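PDB 4Z7R: coenzyme PQQ synthesis protein B from Methylobacterium extorquens, which belongs to the pathway of pyrroloquinoline quinone biosynthesis and may help to carry PQQ or its precursor to the periplasm. Local coordinates for residues S41-P46 and W51-A56; Y109-I114 and T177-M182. All coordinates share one frame; numbering follows the deposited sequence.

Contact 1: residues S41-P46 and W51-A56; sequences SIAVSP and WLLLNA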
loop_
_atom_site.group_PDB
_atom_site.type_symbol
_atom_site.label_atom_id
_atom_site.label_comp_id
_atom_site.label_asym_id
_atom_site.label_seq_id
_atom_site.Cartn_x
_atom_site.Cartn_y
_atom_site.Cartn_z
ATOM N N SER A 41 4.309 -7.379 8.292
ATOM C CA SER A 41 3.191 -8.312 8.165
ATOM C C SER A 41 3.720 -9.729 7.998
ATOM O O SER A 41 4.738 -9.941 7.339
ATOM C CB SER A 41 2.299 -7.948 6.976
ATOM O OG SER A 41 1.262 -8.906 6.819
ATOM N N ILE A 42 3.040 -10.700 8.603
ATOM C CA ILE A 42 3.379 -12.104 8.395
ATOM C C ILE A 42 2.112 -12.911 8.155
ATOM O O ILE A 42 1.009 -12.476 8.493
ATOM C CB ILE A 42 4.155 -12.725 9.590
ATOM C CG1 ILE A 42 3.219 -12.986 10.774
ATOM C CG2 ILE A 42 5.354 -11.851 9.988
ATOM C CD1 ILE A 42 3.847 -13.830 11.877
ATOM N N ALA A 43 2.272 -14.081 7.552
ATOM C CA ALA A 43 1.154 -14.994 7.364
ATOM C C ALA A 43 1.502 -16.351 7.953
ATOM O O ALA A 43 2.635 -16.815 7.832
ATOM C CB ALA A 43 0.800 -15.117 5.894
ATOM N N VAL A 44 0.533 -16.978 8.609
ATOM C CA VAL A 44 0.767 -18.261 9.261
ATOM C C VAL A 44 -0.337 -19.240 8.878
ATOM O O VAL A 44 -1.499 -18.852 8.761
ATOM C CB VAL A 44 0.832 -18.106 10.802
ATOM C CG1 VAL A 44 1.043 -19.452 11.475
ATOM C CG2 VAL A 44 1.940 -17.139 11.197
ATOM N N SER A 45 0.029 -20.503 8.682
ATOM C CA SER A 45 -0.936 -21.539 8.323
ATOM C C SER A 45 -0.629 -22.853 9.029
ATOM O O SER A 45 0.534 -23.229 9.171
ATOM C CB SER A 45 -0.946 -21.765 6.812
ATOM O OG SER A 45 -1.794 -22.848 6.466
ATOM N N PRO A 46 -1.677 -23.563 9.471
ATOM C CA PRO A 46 -1.481 -24.890 10.060
ATOM C C PRO A 46 -1.304 -25.976 9.000
ATOM O O PRO A 46 -0.794 -27.051 9.312
ATOM C CB PRO A 46 -2.766 -25.105 10.860
ATOM C CG PRO A 46 -3.801 -24.370 10.076
ATOM C CD PRO A 46 -3.092 -23.150 9.503
ATOM N N TRP A 51 -4.730 -19.631 5.420
ATOM C CA TRP A 51 -3.797 -18.732 6.087
ATOM C C TRP A 51 -4.450 -17.660 6.946
ATOM O O TRP A 51 -5.529 -17.153 6.634
ATOM C CB TRP A 51 -2.894 -18.056 5.053
ATOM C CG TRP A 51 -2.028 -19.011 4.301
ATOM C CD1 TRP A 51 -2.392 -19.791 3.244
ATOM C CD2 TRP A 51 -0.648 -19.294 4.554
ATOM N NE1 TRP A 51 -1.323 -20.545 2.823
ATOM C CE2 TRP A 51 -0.239 -20.257 3.610
ATOM C CE3 TRP A 51 0.283 -18.827 5.488
ATOM C CZ2 TRP A 51 1.059 -20.762 3.572
ATOM C CZ3 TRP A 51 1.570 -19.333 5.452
ATOM C CH2 TRP A 51 1.947 -20.288 4.498
ATOM N N LEU A 52 -3.772 -17.331 8.039
ATOM C CA LEU A 52 -4.105 -16.175 8.850
ATOM C C LEU A 52 -3.108 -15.066 8.557
ATOM O O LEU A 52 -1.898 -15.275 8.646
ATOM C CB LEU A 52 -4.079 -16.517 10.340
ATOM C CG LEU A 52 -4.084 -15.315 11.293
ATOM C CD1 LEU A 52 -5.450 -14.641 11.317
ATOM C CD2 LEU A 52 -3.654 -15.722 12.698
ATOM N N LEU A 53 -3.616 -13.891 8.205
ATOM C CA LEU A 53 -2.766 -12.727 8.006
ATOM C C LEU A 53 -2.622 -11.948 9.303
ATOM O O LEU A 53 -3.613 -11.547 9.908
ATOM C CB LEU A 53 -3.338 -11.823 6.911
ATOM C CG LEU A 53 -2.416 -10.725 6.388
ATOM C CD1 LEU A 53 -1.374 -11.310 5.467
ATOM C CD2 LEU A 53 -3.225 -9.658 5.668
ATOM N N LEU A 54 -1.384 -11.735 9.732
ATOM C CA LEU A 54 -1.137 -10.917 10.910
ATOM C C LEU A 54 -0.698 -9.524 10.477
ATOM O O LEU A 54 0.401 -9.346 9.950
ATOM C CB LEU A 54 -0.102 -11.571 11.825
ATOM C CG LEU A 54 -0.695 -12.751 12.608
ATOM C CD1 LEU A 54 -0.372 -14.078 11.936
ATOM C CD2 LEU A 54 -0.249 -12.749 14.058
ATOM N N ASN A 55 -1.595 -8.562 10.687
ATOM C CA ASN A 55 -1.456 -7.169 10.256
ATOM C C ASN A 55 -1.583 -7.035 8.738
ATOM O O ASN A 55 -1.267 -7.958 7.980
ATOM C CB ASN A 55 -0.151 -6.558 10.790
ATOM C CG ASN A 55 -0.137 -6.445 12.303
ATOM O OD1 ASN A 55 -1.114 -6.009 12.914
ATOM N ND2 ASN A 55 0.973 -6.838 12.916
ATOM N N ALA A 56 -2.031 -5.862 8.306
ATOM C CA ALA A 56 -2.297 -5.604 6.894
ATOM C C ALA A 56 -1.614 -4.303 6.476
ATOM O O ALA A 56 -2.132 -3.212 6.714
ATOM C CB ALA A 56 -3.785 -5.546 6.596
#

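Contact 2: residues Y109-I114 and T177-M182; sequences YATPGI and TTVGTM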
loop_
_atom_site.group_PDB
_atom_site.type_symbol
_atom_site.label_atom_id
_atom_site.label_comp_id
_atom_site.label_asym_id
_atom_site.label_seq_id
_atom_site.Cartn_x
_atom_site.Cartn_y
_atom_site.Cartn_z
ATOM N N TYR A 109 -9.972 -9.869 13.033
ATOM C CA TYR A 109 -9.831 -9.971 14.484
ATOM C C TYR A 109 -8.964 -8.860 15.064
ATOM O O TYR A 109 -7.929 -8.513 14.497
ATOM C CB TYR A 109 -9.216 -11.313 14.882
ATOM C CG TYR A 109 -10.024 -12.538 14.521
ATOM C CD1 TYR A 109 -10.969 -13.057 15.398
ATOM C CD2 TYR A 109 -9.814 -13.198 13.319
ATOM C CE1 TYR A 109 -11.698 -14.194 15.076
ATOM C CE2 TYR A 109 -10.533 -14.332 12.988
ATOM C CZ TYR A 109 -11.473 -14.826 13.870
ATOM O OH TYR A 109 -12.191 -15.950 13.534
ATOM N N ALA A 110 -9.397 -8.313 16.196
ATOM C CA ALA A 110 -8.594 -7.365 16.965
ATOM C C ALA A 110 -9.182 -7.203 18.362
ATOM O O ALA A 110 -10.281 -7.680 18.636
ATOM C CB ALA A 110 -8.512 -6.018 16.259
ATOM N N THR A 111 -8.440 -6.558 19.255
ATOM C CA THR A 111 -8.980 -6.222 20.566
ATOM C C THR A 111 -10.125 -5.227 20.376
ATOM O O THR A 111 -10.198 -4.575 19.331
ATOM C CB THR A 111 -7.904 -5.629 21.488
ATOM O OG1 THR A 111 -7.416 -4.401 20.930
ATOM C CG2 THR A 111 -6.754 -6.609 21.655
ATOM N N PRO A 112 -11.026 -5.111 21.368
ATOM C CA PRO A 112 -12.144 -4.171 21.219
ATOM C C PRO A 112 -11.694 -2.738 20.934
ATOM O O PRO A 112 -12.303 -2.061 20.107
ATOM C CB PRO A 112 -12.853 -4.260 22.573
ATOM C CG PRO A 112 -12.565 -5.646 23.043
ATOM C CD PRO A 112 -11.151 -5.914 22.600
ATOM N N GLY A 113 -10.633 -2.292 21.598
ATOM C CA GLY A 113 -10.127 -0.946 21.398
ATOM C C GLY A 113 -9.625 -0.684 19.989
ATOM O O GLY A 113 -9.916 0.360 19.403
ATOM N N ILE A 114 -8.876 -1.633 19.437
ATOM C CA ILE A 114 -8.303 -1.470 18.104
ATOM C C ILE A 114 -9.364 -1.560 17.007
ATOM O O ILE A 114 -9.395 -0.720 16.105
ATOM C CB ILE A 114 -7.193 -2.509 17.844
ATOM C CG1 ILE A 114 -5.965 -2.165 18.684
ATOM C CG2 ILE A 114 -6.799 -2.526 16.376
ATOM C CD1 ILE A 114 -5.452 -0.750 18.452
ATOM N N THR A 177 -4.369 -1.639 23.432
ATOM C CA THR A 177 -3.854 -0.881 22.297
ATOM C C THR A 177 -2.708 -1.603 21.586
ATOM O O THR A 177 -2.580 -1.523 20.366
ATOM C CB THR A 177 -3.387 0.522 22.749
ATOM O OG1 THR A 177 -4.497 1.228 23.314
ATOM C CG2 THR A 177 -2.831 1.321 21.582
ATOM N N THR A 178 -1.879 -2.314 22.343
ATOM C CA THR A 178 -0.778 -3.063 21.747
ATOM C C THR A 178 -0.712 -4.470 22.324
ATOM O O THR A 178 -0.654 -4.648 23.538
ATOM C CB THR A 178 0.581 -2.363 21.970
ATOM O OG1 THR A 178 0.465 -0.967 21.671
ATOM C CG2 THR A 178 1.651 -2.983 21.083
ATOM N N VAL A 179 -0.738 -5.467 21.447
ATOM C CA VAL A 179 -0.690 -6.859 21.877
ATOM C C VAL A 179 0.421 -7.656 21.205
ATOM O O VAL A 179 0.874 -7.324 20.107
ATOM C CB VAL A 179 -2.031 -7.582 21.621
ATOM C CG1 VAL A 179 -3.174 -6.851 22.305
ATOM C CG2 VAL A 179 -2.285 -7.739 20.126
ATOM N N GLY A 180 0.869 -8.697 21.894
ATOM C CA GLY A 180 1.737 -9.691 21.299
ATOM C C GLY A 180 0.847 -10.896 21.068
ATOM O O GLY A 180 -0.258 -10.960 21.604
ATOM N N THR A 181 1.300 -11.848 20.263
ATOM C CA THR A 181 0.457 -12.993 19.933
ATOM C C THR A 181 1.173 -14.331 20.068
ATOM O O THR A 181 2.282 -14.507 19.565
ATOM C CB THR A 181 -0.113 -12.876 18.507
ATOM O OG1 THR A 181 0.963 -12.793 17.564
ATOM C CG2 THR A 181 -0.988 -11.638 18.381
ATOM N N MET A 182 0.525 -15.276 20.744
ATOM C CA MET A 182 1.059 -16.624 20.846
ATOM C C MET A 182 0.306 -17.527 19.874
ATOM O O MET A 182 -0.915 -17.662 19.947
ATOM C CB MET A 182 0.952 -17.147 22.276
ATOM C CG MET A 182 1.942 -18.248 22.601
ATOM S SD MET A 182 3.640 -17.692 22.364
ATOM C CE MET A 182 3.768 -16.454 23.649
#

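Contact 1: residues S41-P46 and W51-A56
Ser45 lies over the indole of Trp51 at the turn end of a beta hairpin, strands 41-45 and 51-54 of the metallo-beta-lactamase fold. Ser45 CB sits 3.4 Å from the centroid of the six-membered ring of Trp51 and 15° off its normal, a CH-pi contact over the face. Its hydroxyl, anti to the backbone N (chi1 175°), stands farther from the ring plane and bonds within the turn, with Arg50 O among its partners. The ring edge borders the strand backbone, Ala43 O lying near its plane, 3.6 Å from Trp51 CZ3, while Ala43 CB packs on Trp51 CE3.

Ile42, Val44, Leu52 and Leu54 share the face of the sheet opposite Ala43 and Leu53 and pack on Leu149, Leu190 and Tyr192 of the second sheet. There Leu54 runs obliquely across both neighbours: its CD1 is 3.9 Å from Val44 CG2, and its CB 3.8 Å from Ile42 CG1. Two antiparallel hydrogen-bonded pairs, Ile42 with Leu54 and Val44 with Leu52, hold the register; the Leu52 N to Val44 O bond is almost straight (176° at the hydrogen).

At the far end, Ser41 OG stands 2.9 Å from Asn55 O and 3.3 Å from Leu54 O, two carbonyls competing for one hydroxyl proton.

Contact 2: residues Y109-I114 and T177-M182
Thr111 and Val179 meet through methyl groups that their first torsions place between the segments. In Thr111 (chi1 63°) OG1 stands between the backbone N and the carbonyl carbon, which leaves CG2 anti to the carbonyl carbon; in Val179 (chi1 -56°) CG1 takes that same anti position. With the methyls so placed, Thr111 CG2 lies 3.6 Å from Val179 CG1, the two side chains passing each other in opposite directions.

The second point of contact is made by Ile114, which lays CD1 against the carbonyl of Thr177. Ile114 CD1 is 3.5 Å from Thr177 O and 4.2 Å from Thr177 CA, and Ile114 CG1 is 3.8 Å from the same oxygen. Here an alkyl branch rests against backbone, since the CB of Thr177 points away.

The two segments come from different sheets of the metallo-beta-lactamase sandwich: strand 106-110 belongs to one and strand 179-185 to the other, and the bend from strand 106-110 into helix 112-119 brings the first turn of that helix beside the start of the second segment. Thr111 is the N-cap of this helix: its OG1 accepts a weak bond from Ile114 N, 3.5 Å long and 159° at the hydrogen. The same OG1 is hydrogen-bonded to Glu176 O, and Gly113 N to Glu176 OE1, so Glu176 ties the helix start to the chain immediately before Thr177.

Only about 150 Å² is buried between the two segments, and no hydrogen bond crosses between them. The direct contact therefore depends on van der Waals packing, while the threonine divides its work: its methyl meets Val179, and its hydroxyl caps the helix weakly through Ile114 N and bonds Glu176 O.

Contacts 1 and 2 have centres 14 Å apart and touch directly where Leu54 CD2 packs 3.7 Å from Thr181 OG1. The Ile42/Leu54 face of contact 1 packs against the second sheet, to which Thr181 of contact 2 belongs, and Tyr192 of that sheet connects them: its side chain touches Ile42 and Leu54, its OH bonds Asn55 ND2, and its backbone O bonds Thr181 OG1. Thr87 makes a second bridge, with its N bonded to Asn55 OD1 and its backbone hydrogen-bonded to that of Val179. The side chain of Asn55 lies about 8 Å, and that of Thr177 about 12 Å, from a bound zinc ion; neither belongs to the ligand sets Cys19, Cys21, Cys24, Asn268 or Asp92, His265.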